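Local coordinates for protein signal peptidase I (Enterococcus faecalis, PDB 4ME8) that probably cleaves hydrophobic N-terminal signal or leader sequences from secreted proteins, as a serine endopeptidase of the S26 family, at residues Y110-D115 and G127-A132. Numbering follows the deposited sequence.
With EDO (1,2-ethanediol), chain B.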
loop_
_atom_site.group_PDB
_atom_site.type_symbol
_atom_site.label_atom_id
_atom_site.label_comp_id
_atom_site.label_asym_id
_atom_site.label_seq_id
_atom_site.Cartn_x
_atom_site.Cartn_y
_atom_site.Cartn_z
ATOM N N TYR A 110 -9.281 0.662 -0.720
ATOM C CA TYR A 110 -8.001 0.623 -0.022
ATOM C C TYR A 110 -6.835 0.857 -0.984
ATOM O O TYR A 110 -6.910 0.523 -2.170
ATOM C CB TYR A 110 -7.789 -0.761 0.615
ATOM C CG TYR A 110 -8.706 -1.153 1.771
ATOM C CD1 TYR A 110 -9.081 -0.235 2.747
ATOM C CD2 TYR A 110 -9.136 -2.469 1.919
ATOM C CE1 TYR A 110 -9.879 -0.612 3.819
ATOM C CE2 TYR A 110 -9.928 -2.855 2.987
ATOM C CZ TYR A 110 -10.305 -1.923 3.932
ATOM O OH TYR A 110 -11.095 -2.294 4.997
ATOM N N PHE A 111 -5.754 1.415 -0.442
ATOM C CA PHE A 111 -4.459 1.486 -1.097
ATOM C C PHE A 111 -3.569 0.492 -0.379
ATOM O O PHE A 111 -3.439 0.544 0.850
ATOM C CB PHE A 111 -3.865 2.893 -0.972
ATOM C CG PHE A 111 -2.605 3.085 -1.764
ATOM C CD1 PHE A 111 -2.662 3.416 -3.104
ATOM C CD2 PHE A 111 -1.364 2.915 -1.168
ATOM C CE1 PHE A 111 -1.497 3.583 -3.842
ATOM C CE2 PHE A 111 -0.201 3.068 -1.897
ATOM C CZ PHE A 111 -0.262 3.406 -3.235
ATOM N N VAL A 112 -2.987 -0.439 -1.129
ATOM C CA VAL A 112 -2.165 -1.503 -0.530
ATOM C C VAL A 112 -0.767 -1.541 -1.153
ATOM O O VAL A 112 -0.580 -1.101 -2.275
ATOM C CB VAL A 112 -2.840 -2.884 -0.648
ATOM C CG1 VAL A 112 -4.243 -2.856 -0.035
ATOM C CG2 VAL A 112 -2.884 -3.367 -2.097
ATOM N N LEU A 113 0.212 -2.026 -0.397
ATOM C CA LEU A 113 1.580 -2.179 -0.886
ATOM C C LEU A 113 2.142 -3.503 -0.382
ATOM O O LEU A 113 1.783 -3.948 0.704
ATOM C CB LEU A 113 2.464 -1.045 -0.380
ATOM C CG LEU A 113 2.177 0.400 -0.787
ATOM C CD1 LEU A 113 3.133 1.320 -0.055
ATOM C CD2 LEU A 113 2.307 0.622 -2.286
ATOM N N GLY A 114 3.026 -4.121 -1.162
ATOM C CA GLY A 114 3.707 -5.337 -0.728
ATOM C C GLY A 114 5.053 -5.036 -0.096
ATOM O O GLY A 114 5.756 -4.126 -0.545
ATOM N N ASP A 115 5.433 -5.818 0.916
ATOM C CA ASP A 115 6.679 -5.576 1.655
ATOM C C ASP A 115 7.927 -5.727 0.775
ATOM O O ASP A 115 8.892 -4.981 0.965
ATOM C CB ASP A 115 6.790 -6.490 2.874
ATOM C CG ASP A 115 5.735 -6.192 3.950
ATOM O OD1 ASP A 115 4.943 -5.216 3.837
ATOM O OD2 ASP A 115 5.707 -6.956 4.937
ATOM N N GLY A 127 -3.641 0.028 -9.000
ATOM C CA GLY A 127 -4.631 0.987 -8.517
ATOM C C GLY A 127 -5.302 0.528 -7.240
ATOM O O GLY A 127 -4.831 -0.394 -6.588
ATOM N N PHE A 128 -6.416 1.162 -6.889
ATOM C CA PHE A 128 -7.081 0.901 -5.611
ATOM C C PHE A 128 -7.777 -0.462 -5.581
ATOM O O PHE A 128 -8.193 -0.982 -6.617
ATOM C CB PHE A 128 -8.096 2.007 -5.282
ATOM C CG PHE A 128 -7.490 3.383 -5.168
ATOM C CD1 PHE A 128 -6.654 3.711 -4.099
ATOM C CD2 PHE A 128 -7.759 4.364 -6.130
ATOM C CE1 PHE A 128 -6.102 4.981 -3.994
ATOM C CE2 PHE A 128 -7.201 5.632 -6.028
ATOM C CZ PHE A 128 -6.371 5.937 -4.958
ATOM N N VAL A 129 -7.906 -1.020 -4.373
ATOM C CA VAL A 129 -8.570 -2.306 -4.165
ATOM C C VAL A 129 -9.957 -2.095 -3.553
ATOM O O VAL A 129 -10.098 -1.356 -2.583
ATOM C CB VAL A 129 -7.731 -3.204 -3.222
ATOM C CG1 VAL A 129 -8.460 -4.513 -2.914
ATOM C CG2 VAL A 129 -6.354 -3.455 -3.830
ATOM N N LYS A 130 -10.981 -2.738 -4.106
ATOM C CA LYS A 130 -12.326 -2.635 -3.523
ATOM C C LYS A 130 -12.363 -3.350 -2.176
ATOM O O LYS A 130 -12.004 -4.522 -2.091
ATOM C CB LYS A 130 -13.411 -3.185 -4.473
ATOM C CG LYS A 130 -13.696 -2.255 -5.646
ATOM C CD LYS A 130 -15.016 -2.506 -6.363
ATOM C CE LYS A 130 -15.498 -1.206 -7.013
ATOM N NZ LYS A 130 -16.493 -1.390 -8.106
ATOM N N GLN A 131 -12.769 -2.624 -1.131
ATOM C CA GLN A 131 -12.975 -3.198 0.207
ATOM C C GLN A 131 -13.810 -4.477 0.161
ATOM O O GLN A 131 -13.428 -5.489 0.745
ATOM C CB GLN A 131 -13.684 -2.198 1.128
ATOM C CG GLN A 131 -12.850 -1.004 1.555
ATOM C CD GLN A 131 -13.481 -0.198 2.688
ATOM O OE1 GLN A 131 -14.502 -0.567 3.251
ATOM N NE2 GLN A 131 -12.857 0.915 3.025
ATOM N N ALA A 132 -14.938 -4.420 -0.547
ATOM C CA ALA A 132 -15.862 -5.547 -0.653
ATOM C C ALA A 132 -15.223 -6.840 -1.186
ATOM O O ALA A 132 -15.728 -7.932 -0.920
ATOM C CB ALA A 132 -17.044 -5.160 -1.518
HETATM C C1 EDO B . 2.213 -10.000 2.271
HETATM O O1 EDO B . 3.169 -10.983 1.842
HETATM C C2 EDO B . 2.908 -8.672 2.555
HETATM O O2 EDO B . 3.210 -7.998 1.331
#
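Tyr-110 and Val-129 form an antiparallel hydrogen-bonded pair. Tyr-110 N donates to Val-129 O at 2.9 Å, and Val-129 N returns a nearly straight bond to Tyr-110 O (174° at the hydrogen). Phe-128 CA adds a CA-H...O contact to Tyr-110 O. That oxygen also lies in the plane of the Phe-128 ring, at its edge, 3.7 Å from Phe-128 CD1.

The Tyr-110 ring is covered on one face by Gln-131. Gln-131 CG sits over the ring centre, 3.6 Å from the centroid, in a CH-pi contact. The extended Gln-131 chain then carries the amide past the ring centre, and Gln-131 NE2 comes 3.4 Å from Tyr-110 CE1. Ring and amide planes are 24° apart.

Two apolar contacts flank the pair. Val-112 CG2 meets Val-129 CG2 at 3.9 Å, on the same side of the sheet as Tyr-110. With Val-129 CG1 anti to the backbone N (chi1 176°), CG2 stands beside that N and is the branch that reaches Val-112. On the other side, Phe-128 CE1 touches the edge of the Phe-111 ring at CD1, also at 3.9 Å.

At the far end of 110-115, Asp-115 N binds O2 of a 1,2-ethanediol, probably from the crystallisation liquor.

Ser-123 OG of helix 123-126 is bonded to both Val-112 N and Gly-127 O, which ties the two segments beyond their short pairing. Val-112 also touches Lys-46, a predicted active-site residue. Strand 129-130 is one of the two edge strands of its antiparallel sheet; next to it lies 109-113, which pairs on its other edge with 43-50.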